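Long-range contacts in acyl-CoA-binding domain-containing protein 1 (Oryza sativa Japonica Group, PDB 5H3G), which binds medium- and long-chain acyl-CoA esters with high affinity, as well as phosphatidic acid and phosphatidylcholine in vitro, and may take part in phospholipid biosynthesis: residues K16-P21 with L85-A89; I31-Y36 with D77-V82; V44-R48 with K59-W63. All blocks are in the same frame, centred on the assembly; numbering follows the deposited sequence. Where two conformers were deposited one is given.

Contact 1: K16-P21 with L85-A89; sequences KAKTLP and LLEEA
Leu20 and Leu86 mark the closest approach of the two backbones, with 6.6 Å between Leu20 CA and Leu86 CA. Residues 85-89 are a piece of helix 71-92. Residues 16-21 take in the last part of helix 4-17 and the chain that leaves it. A type I beta turn runs from Ala17 to Leu20, and Leu20 N bonds to Ala17 O at 3.1 Å. After this turn the chain runs extended through Leu20 and Pro21.

The turn brings Leu20 to the long helix. Its CG stands anti to the carbonyl carbon (chi1 -67°), and in the conformer given the CD2 branch does most of the touching. CD2 of Leu20 lies 3.7 Å from Leu85 O, on the helix backbone, and 3.9 Å from CD2 of Leu86. The same methyl also reaches Ala89 CB. The side chains of Leu20 and Leu85 cross at about a right angle, and CB of Leu85 meets both methyls of Leu20. Further along, CD of the Pro21 ring rests 3.9 Å from Ala89 CB.

At the other end Leu86 divides its two methyls. CD1 packs on CB of Lys16, whose long chain then leads away from the helix. CD2 sits 3.5 Å from Thr19 OG1. That hydroxyl donates to Lys16 O at 2.7 Å, in the carbonyl plane. Lys16 O also accepts from Thr19 N, so two bonds from one residue grip it near the end of helix 4-17.

No hydrogen bond crosses between the segments. The join is apolar and lies near the surface: leucine, proline and alanine carbons hold the exit of helix 4-17 against helix 71-92, while Thr19 and Leu20 bond back to Lys16 and Ala17. This keeps the turn bearing Lys18, probably an acyl-CoA-binding residue, against the long helix.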
loop_
_atom_site.group_PDB
_atom_site.type_symbol
_atom_site.label_atom_id
_atom_site.label_comp_id
_atom_site.label_asym_id
_atom_site.label_seq_id
_atom_site.Cartn_x
_atom_site.Cartn_y
_atom_site.Cartn_z
ATOM N N LYS A 16 2.681 -8.602 8.241
ATOM C CA LYS A 16 3.558 -7.866 9.145
ATOM C C LYS A 16 3.176 -6.393 9.215
ATOM O O LYS A 16 3.459 -5.729 10.222
ATOM C CB LYS A 16 5.012 -8.022 8.701
ATOM C CG LYS A 16 5.583 -9.417 8.887
ATOM C CD LYS A 16 7.005 -9.446 8.357
ATOM C CE LYS A 16 7.714 -10.733 8.719
ATOM N NZ LYS A 16 9.188 -10.593 8.525
ATOM N N ALA A 17 2.525 -5.869 8.166
ATOM C CA ALA A 17 2.113 -4.470 8.178
ATOM C C ALA A 17 1.163 -4.179 9.332
ATOM O O ALA A 17 1.120 -3.044 9.829
ATOM C CB ALA A 17 1.463 -4.089 6.842
ATOM N N LYS A 18 0.419 -5.190 9.786
ATOM C CA LYS A 18 -0.503 -5.023 10.907
ATOM C C LYS A 18 0.214 -4.616 12.187
ATOM O O LYS A 18 -0.419 -4.059 13.099
ATOM C CB LYS A 18 -1.269 -6.323 11.174
ATOM C CG LYS A 18 -2.016 -6.925 9.998
ATOM C CD LYS A 18 -2.672 -8.242 10.428
ATOM C CE LYS A 18 -3.273 -8.994 9.262
ATOM N NZ LYS A 18 -3.956 -10.236 9.735
ATOM N N THR A 19 1.511 -4.920 12.299
ATOM C CA THR A 19 2.275 -4.606 13.502
ATOM C C THR A 19 2.789 -3.178 13.523
ATOM O O THR A 19 3.364 -2.760 14.532
ATOM C CB THR A 19 3.463 -5.559 13.670
ATOM O OG1 THR A 19 4.466 -5.265 12.683
ATOM C CG2 THR A 19 3.007 -7.003 13.526
ATOM N N LEU A 20 2.608 -2.422 12.449
ATOM C CA LEU A 20 3.013 -1.031 12.492
ATOM C C LEU A 20 2.165 -0.286 13.524
ATOM O O LEU A 20 0.988 -0.609 13.723
ATOM C CB LEU A 20 2.869 -0.393 11.112
ATOM C CG LEU A 20 3.822 -0.943 10.053
ATOM C CD1 LEU A 20 3.424 -0.418 8.678
ATOM C CD2 LEU A 20 5.271 -0.556 10.401
ATOM N N PRO A 21 2.750 0.685 14.223
ATOM C CA PRO A 21 1.978 1.426 15.230
ATOM C C PRO A 21 0.715 2.045 14.650
ATOM O O PRO A 21 0.664 2.469 13.494
ATOM C CB PRO A 21 2.954 2.508 15.700
ATOM C CG PRO A 21 4.313 1.952 15.398
ATOM C CD PRO A 21 4.165 1.100 14.177
ATOM N N LEU A 85 9.042 0.921 6.462
ATOM C CA LEU A 85 8.271 1.362 7.621
ATOM C C LEU A 85 8.529 0.479 8.838
ATOM O O LEU A 85 8.592 0.975 9.971
ATOM C CB LEU A 85 6.779 1.375 7.269
ATOM C CG LEU A 85 6.396 2.571 6.397
ATOM C CD1 LEU A 85 5.065 2.334 5.737
ATOM C CD2 LEU A 85 6.341 3.838 7.228
ATOM N N LEU A 86 8.674 -0.833 8.624
ATOM C CA LEU A 86 8.959 -1.742 9.734
ATOM C C LEU A 86 10.317 -1.440 10.352
ATOM O O LEU A 86 10.476 -1.483 11.580
ATOM C CB LEU A 86 8.911 -3.190 9.252
ATOM C CG LEU A 86 7.512 -3.757 9.004
ATOM C CD1 LEU A 86 7.637 -4.999 8.134
ATOM C CD2 LEU A 86 6.792 -4.093 10.298
ATOM N N GLU A 87 11.302 -1.119 9.519
ATOM C CA GLU A 87 12.607 -0.758 10.050
ATOM C C GLU A 87 12.553 0.580 10.773
ATOM O O GLU A 87 13.190 0.760 11.816
ATOM C CB GLU A 87 13.633 -0.748 8.922
ATOM C CG GLU A 87 13.954 -2.167 8.466
ATOM C CD GLU A 87 14.373 -3.069 9.633
ATOM O OE1 GLU A 87 15.410 -2.777 10.261
ATOM O OE2 GLU A 87 13.661 -4.053 9.935
ATOM N N GLU A 88 11.763 1.517 10.258
ATOM C CA GLU A 88 11.632 2.801 10.934
ATOM C C GLU A 88 10.893 2.655 12.261
ATOM O O GLU A 88 11.255 3.307 13.250
ATOM C CB GLU A 88 10.940 3.796 9.997
ATOM C CG GLU A 88 11.832 4.202 8.804
ATOM C CD GLU A 88 11.071 4.898 7.684
ATOM O OE1 GLU A 88 11.679 5.722 6.956
ATOM O OE2 GLU A 88 9.882 4.608 7.506
ATOM N N ALA A 89 9.880 1.778 12.317
ATOM C CA ALA A 89 9.161 1.555 13.570
ATOM C C ALA A 89 10.073 0.930 14.611
ATOM O O ALA A 89 10.047 1.314 15.783
ATOM C CB ALA A 89 7.936 0.669 13.335
#

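Contact 2: I31-Y36 with D77-V82; sequences ILYGLY and DYITKV
Tyr36 and Tyr78 form an edge-to-face pair, with the edge of Tyr36 toward the face of Tyr78. The ring centroids are 5.8 Å apart and the planes stand at 62°. Both side chains have CG anti to the backbone N (chi1 -173° for Tyr36, and much the same for Tyr78), and they lie side by side, pointing the same way. CD1 of Tyr36 comes over the Tyr78 face, 4.1 Å from Tyr78 CE1. The edge of the Tyr78 ring meets Leu32 O in its plane, with CD1 of Tyr78 3.8 Å from that oxygen. CG2 of Val82, one turn on, lies over a face of the same ring, toward the rim.

Leu35 packs beside this pair. Its CB meets Tyr78 CB at 3.9 Å. Its methyls part: CD2 touches Asp77 CB at 3.6 Å, and CD1 lies against Tyr78 N and Lys81 CG. Leu32 uses CD2, which fits between Lys81 CB and Val82 CG2, the latter at 3.7 Å. The Lys81 chain bends at chi2 and chi4, which brings NZ back to 3.6 Å from Ile31 CG2.

The helices run nearly antiparallel, at 157°, with axes 9.3 Å apart. Tyr78 also meets helix 4-17, through Ala17 and the ring of Phe10.

No hydrogen bond joins the segments, so carbon packing and the aromatic pair do the work. By similarity, Tyr33, Gly34, Leu35, Tyr36 and Tyr78 belong to the acyl-CoA site. This is consistent with a contact that both joins two helices of the four-helix acyl-CoA-binding fold and helps to orient Tyr36 and Tyr78, both probably part of the ligand site.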
loop_
_atom_site.group_PDB
_atom_site.type_symbol
_atom_site.label_atom_id
_atom_site.label_comp_id
_atom_site.label_asym_id
_atom_site.label_seq_id
_atom_site.Cartn_x
_atom_site.Cartn_y
_atom_site.Cartn_z
ATOM N N ILE A 31 0.053 5.609 1.079
ATOM C CA ILE A 31 0.969 4.977 0.133
ATOM C C ILE A 31 0.777 3.466 0.139
ATOM O O ILE A 31 0.696 2.828 -0.918
ATOM C CB ILE A 31 2.420 5.373 0.453
ATOM C CG1 ILE A 31 2.660 6.832 0.055
ATOM C CG2 ILE A 31 3.403 4.441 -0.254
ATOM C CD1 ILE A 31 3.865 7.442 0.702
ATOM N N LEU A 32 0.681 2.872 1.331
ATOM C CA LEU A 32 0.467 1.431 1.417
ATOM C C LEU A 32 -0.882 1.042 0.834
ATOM O O LEU A 32 -0.995 0.017 0.147
ATOM C CB LEU A 32 0.563 0.957 2.873
ATOM C CG LEU A 32 1.933 1.087 3.539
ATOM C CD1 LEU A 32 1.946 0.376 4.878
ATOM C CD2 LEU A 32 2.990 0.527 2.595
ATOM N N TYR A 33 -1.918 1.834 1.113
ATOM C CA TYR A 33 -3.239 1.534 0.571
ATOM C C TYR A 33 -3.187 1.461 -0.947
ATOM O O TYR A 33 -3.649 0.487 -1.550
ATOM C CB TYR A 33 -4.265 2.579 1.043
ATOM C CG TYR A 33 -5.623 2.438 0.364
ATOM C CD1 TYR A 33 -6.593 1.575 0.867
ATOM C CD2 TYR A 33 -5.918 3.149 -0.800
ATOM C CE1 TYR A 33 -7.832 1.435 0.226
ATOM C CE2 TYR A 33 -7.137 3.004 -1.449
ATOM C CZ TYR A 33 -8.085 2.158 -0.927
ATOM O OH TYR A 33 -9.297 2.045 -1.582
ATOM N N GLY A 34 -2.611 2.476 -1.586
ATOM C CA GLY A 34 -2.628 2.494 -3.041
ATOM C C GLY A 34 -1.911 1.303 -3.642
ATOM O O GLY A 34 -2.397 0.689 -4.599
ATOM N N LEU A 35 -0.747 0.957 -3.092
ATOM C CA LEU A 35 0.005 -0.176 -3.611
ATOM C C LEU A 35 -0.708 -1.488 -3.323
ATOM O O LEU A 35 -0.673 -2.408 -4.141
ATOM C CB LEU A 35 1.413 -0.197 -3.025
ATOM C CG LEU A 35 2.324 0.895 -3.564
ATOM C CD1 LEU A 35 3.570 0.970 -2.694
ATOM C CD2 LEU A 35 2.651 0.525 -4.988
ATOM N N TYR A 36 -1.362 -1.602 -2.163
ATOM C CA TYR A 36 -2.084 -2.830 -1.866
ATOM C C TYR A 36 -3.233 -3.038 -2.842
ATOM O O TYR A 36 -3.433 -4.146 -3.354
ATOM C CB TYR A 36 -2.609 -2.798 -0.432
ATOM C CG TYR A 36 -3.216 -4.118 -0.011
ATOM C CD1 TYR A 36 -2.424 -5.135 0.486
ATOM C CD2 TYR A 36 -4.579 -4.349 -0.142
ATOM C CE1 TYR A 36 -2.978 -6.353 0.881
ATOM C CE2 TYR A 36 -5.140 -5.556 0.229
ATOM C CZ TYR A 36 -4.334 -6.563 0.745
ATOM O OH TYR A 36 -4.887 -7.765 1.127
ATOM N N ASP A 77 6.664 -3.085 -4.845
ATOM C CA ASP A 77 6.750 -1.792 -4.188
ATOM C C ASP A 77 6.130 -1.849 -2.809
ATOM O O ASP A 77 6.690 -1.311 -1.855
ATOM C CB ASP A 77 6.059 -0.730 -5.020
ATOM C CG ASP A 77 6.776 -0.461 -6.296
ATOM O OD1 ASP A 77 8.014 -0.573 -6.284
ATOM O OD2 ASP A 77 6.100 -0.164 -7.297
ATOM N N TYR A 78 4.958 -2.484 -2.696
ATOM C CA TYR A 78 4.306 -2.612 -1.393
ATOM C C TYR A 78 5.265 -3.215 -0.377
ATOM O O TYR A 78 5.431 -2.693 0.733
ATOM C CB TYR A 78 3.030 -3.463 -1.527
ATOM C CG TYR A 78 2.372 -3.722 -0.188
ATOM C CD1 TYR A 78 1.475 -2.810 0.344
ATOM C CD2 TYR A 78 2.697 -4.849 0.559
ATOM C CE1 TYR A 78 0.878 -3.034 1.597
ATOM C CE2 TYR A 78 2.116 -5.078 1.809
ATOM C CZ TYR A 78 1.218 -4.159 2.315
ATOM O OH TYR A 78 0.654 -4.373 3.565
ATOM N N ILE A 79 5.930 -4.305 -0.762
ATOM C CA ILE A 79 6.876 -4.972 0.127
ATOM C C ILE A 79 7.995 -4.018 0.530
ATOM O O ILE A 79 8.349 -3.930 1.711
ATOM C CB ILE A 79 7.431 -6.246 -0.534
ATOM C CG1 ILE A 79 6.338 -7.318 -0.589
ATOM C CG2 ILE A 79 8.621 -6.778 0.245
ATOM C CD1 ILE A 79 6.610 -8.393 -1.624
ATOM N N THR A 80 8.565 -3.284 -0.434
ATOM C CA THR A 80 9.674 -2.399 -0.079
ATOM C C THR A 80 9.209 -1.274 0.835
ATOM O O THR A 80 9.930 -0.894 1.767
ATOM C CB THR A 80 10.375 -1.838 -1.324
ATOM O OG1 THR A 80 9.503 -0.982 -2.081
ATOM C CG2 THR A 80 10.867 -2.969 -2.205
ATOM N N LYS A 81 8.005 -0.744 0.615
ATOM C CA LYS A 81 7.513 0.320 1.492
ATOM C C LYS A 81 7.234 -0.200 2.896
ATOM O O LYS A 81 7.557 0.472 3.887
ATOM C CB LYS A 81 6.244 0.949 0.907
ATOM C CG LYS A 81 6.478 1.705 -0.400
ATOM C CD LYS A 81 7.378 2.910 -0.186
ATOM C CE LYS A 81 7.617 3.658 -1.484
ATOM N NZ LYS A 81 6.366 3.792 -2.268
ATOM N N VAL A 82 6.629 -1.387 3.005
ATOM C CA VAL A 82 6.354 -1.968 4.322
ATOM C C VAL A 82 7.654 -2.263 5.050
ATOM O O VAL A 82 7.797 -1.946 6.235
ATOM C CB VAL A 82 5.479 -3.228 4.204
ATOM C CG1 VAL A 82 5.402 -3.933 5.553
ATOM C CG2 VAL A 82 4.079 -2.857 3.752
#

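Contact 3: V44-R48 with K59-W63; sequences VNTAR and KWDAW
Arg48 and Asp61 form a salt bridge of two bonds. The guanidinium grips the carboxylate side-on, one nitrogen to each oxygen. NE donates to Asp61 OD1 at 2.9 Å, on the syn lone pair. NH2 donates to Asp61 OD2, also at 2.9 Å and straighter, at 166°. The two planes are 43° apart. Arg48 is extended from CG to NE, which carries its end past Trp60 to Asp61.

Trp60 NE1 makes two weak bonds to Thr46, to OG1 at 3.0 Å and to O at 3.2 Å. One water bridges Val44 N and Trp63 O.

Around these bonds the loop wraps the two indoles. Arg48 CA sits over the centre of the Trp60 six-membered ring, 3.4 Å from its centroid, as a CH-pi contact. CG1 of Val44 covers the opposite face more loosely, while its CG2 comes 3.3 Å from Trp60 NE1. CB of Val44 makes its own CH-pi contact, 3.6 Å from the centroid of the Trp63 five-membered ring. Trp63 NE1 donates to Gly42 O, and its ring also packs on helix 26-41.

The loop is thus clasped to helix 57-64, which carries Lys59, probably an acyl-CoA-binding residue, by a charged grip at one end and by indole faces and the Trp60 N-H edge along the rest. The bidentate ion pair would probably fix the rotation of the guanidinium, while Arg48 packs closely on Trp60.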
loop_
_atom_site.group_PDB
_atom_site.type_symbol
_atom_site.label_atom_id
_atom_site.label_comp_id
_atom_site.label_asym_id
_atom_site.label_seq_id
_atom_site.Cartn_x
_atom_site.Cartn_y
_atom_site.Cartn_z
ATOM N N VAL A 44 -7.198 1.193 -10.783
ATOM C CA VAL A 44 -8.430 1.755 -10.244
ATOM C C VAL A 44 -9.462 1.860 -11.351
ATOM O O VAL A 44 -9.175 2.334 -12.456
ATOM C CB VAL A 44 -8.164 3.108 -9.565
ATOM C CG1 VAL A 44 -7.577 4.116 -10.544
ATOM C CG2 VAL A 44 -9.443 3.641 -8.941
ATOM N N ASN A 45 -10.674 1.396 -11.054
ATOM C CA ASN A 45 -11.754 1.235 -12.019
ATOM C C ASN A 45 -12.960 2.096 -11.656
ATOM O O ASN A 45 -14.104 1.688 -11.862
ATOM C CB ASN A 45 -12.165 -0.234 -12.111
ATOM C CG ASN A 45 -12.647 -0.790 -10.773
ATOM O OD1 ASN A 45 -12.077 -0.496 -9.720
ATOM N ND2 ASN A 45 -13.715 -1.583 -10.813
ATOM N N THR A 46 -12.720 3.279 -11.097
ATOM C CA THR A 46 -13.781 4.219 -10.768
ATOM C C THR A 46 -13.305 5.631 -11.069
ATOM O O THR A 46 -12.116 5.878 -11.292
ATOM C CB THR A 46 -14.217 4.110 -9.300
ATOM O OG1 THR A 46 -13.067 4.068 -8.446
ATOM C CG2 THR A 46 -15.048 2.869 -9.080
ATOM N N ALA A 47 -14.253 6.561 -11.094
ATOM C CA ALA A 47 -13.923 7.958 -11.311
ATOM C C ALA A 47 -13.515 8.606 -9.996
ATOM O O ALA A 47 -13.937 8.187 -8.916
ATOM C CB ALA A 47 -15.108 8.710 -11.918
ATOM N N ARG A 48 -12.683 9.632 -10.102
ATOM C CA ARG A 48 -12.161 10.301 -8.921
ATOM C C ARG A 48 -13.307 10.840 -8.073
ATOM O O ARG A 48 -14.198 11.517 -8.602
ATOM C CB ARG A 48 -11.238 11.441 -9.327
ATOM C CG ARG A 48 -10.539 12.087 -8.153
ATOM C CD ARG A 48 -9.728 13.275 -8.608
ATOM N NE ARG A 48 -8.767 13.680 -7.597
ATOM C CZ ARG A 48 -8.143 14.851 -7.586
ATOM N NH1 ARG A 48 -8.391 15.740 -8.540
ATOM N NH2 ARG A 48 -7.282 15.136 -6.622
ATOM N N LYS A 59 -7.648 8.327 -0.598
ATOM C CA LYS A 59 -7.388 6.922 -0.903
ATOM C C LYS A 59 -7.451 6.663 -2.402
ATOM O O LYS A 59 -6.576 6.001 -2.968
ATOM C CB LYS A 59 -8.385 6.023 -0.171
ATOM C CG LYS A 59 -8.082 5.839 1.306
ATOM C CD LYS A 59 -9.092 4.906 1.977
ATOM C CE LYS A 59 -8.585 4.452 3.340
ATOM N NZ LYS A 59 -9.578 3.605 4.074
ATOM N N TRP A 60 -8.494 7.166 -3.063
ATOM C CA TRP A 60 -8.598 6.964 -4.505
ATOM C C TRP A 60 -7.390 7.552 -5.226
ATOM O O TRP A 60 -6.803 6.910 -6.110
ATOM C CB TRP A 60 -9.896 7.582 -5.011
ATOM C CG TRP A 60 -10.201 7.282 -6.452
ATOM C CD1 TRP A 60 -11.077 6.343 -6.918
ATOM C CD2 TRP A 60 -9.667 7.941 -7.610
ATOM N NE1 TRP A 60 -11.110 6.365 -8.288
ATOM C CE2 TRP A 60 -10.252 7.332 -8.741
ATOM C CE3 TRP A 60 -8.741 8.974 -7.803
ATOM C CZ2 TRP A 60 -9.948 7.729 -10.044
ATOM C CZ3 TRP A 60 -8.448 9.369 -9.097
ATOM C CH2 TRP A 60 -9.046 8.743 -10.201
ATOM N N ASP A 61 -6.968 8.751 -4.823
ATOM C CA ASP A 61 -5.804 9.385 -5.435
ATOM C C ASP A 61 -4.545 8.549 -5.243
ATOM O O ASP A 61 -3.707 8.454 -6.146
ATOM C CB ASP A 61 -5.597 10.785 -4.855
ATOM C CG ASP A 61 -6.564 11.813 -5.428
ATOM O OD1 ASP A 61 -7.245 11.536 -6.439
ATOM O OD2 ASP A 61 -6.638 12.923 -4.864
ATOM N N ALA A 62 -4.385 7.935 -4.065
ATOM C CA ALA A 62 -3.199 7.121 -3.838
ATOM C C ALA A 62 -3.186 5.916 -4.765
ATOM O O ALA A 62 -2.125 5.484 -5.228
ATOM C CB ALA A 62 -3.142 6.674 -2.374
ATOM N N TRP A 63 -4.360 5.354 -5.038
ATOM C CA TRP A 63 -4.456 4.197 -5.918
ATOM C C TRP A 63 -4.247 4.615 -7.371
ATOM O O TRP A 63 -3.487 3.980 -8.111
ATOM C CB TRP A 63 -5.822 3.543 -5.694
ATOM C CG TRP A 63 -6.112 2.280 -6.410
ATOM C CD1 TRP A 63 -5.263 1.522 -7.161
ATOM C CD2 TRP A 63 -7.374 1.608 -6.423
ATOM N NE1 TRP A 63 -5.932 0.421 -7.657
ATOM C CE2 TRP A 63 -7.228 0.454 -7.214
ATOM C CE3 TRP A 63 -8.614 1.874 -5.840
ATOM C CZ2 TRP A 63 -8.283 -0.431 -7.437
ATOM C CZ3 TRP A 63 -9.660 1.000 -6.072
ATOM C CH2 TRP A 63 -9.486 -0.136 -6.859
HETATM O O HOH W 1 -4.593 2.465 -10.320
#

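Overall arrangement
From the N terminus, helix 4-17 ends in the first segment of contact 1, whose partner lies far along helix 71-92. Contact 1 therefore closes the widest loop. Contact 2 falls within it and joins helix 26-41 to helix 71-92. Contact 3 falls within contact 2 and folds the loop after helix 26-41 onto helix 57-64. The three nest and none cross. Contacts 1 and 2 share helix 71-92 and touch, for example through Ala17 and Tyr78. Contacts 2 and 3 touch through Tyr33 and Lys59. Contacts 1 and 3 stand on opposite sides of the chain's centre, their centres about 25 Å apart.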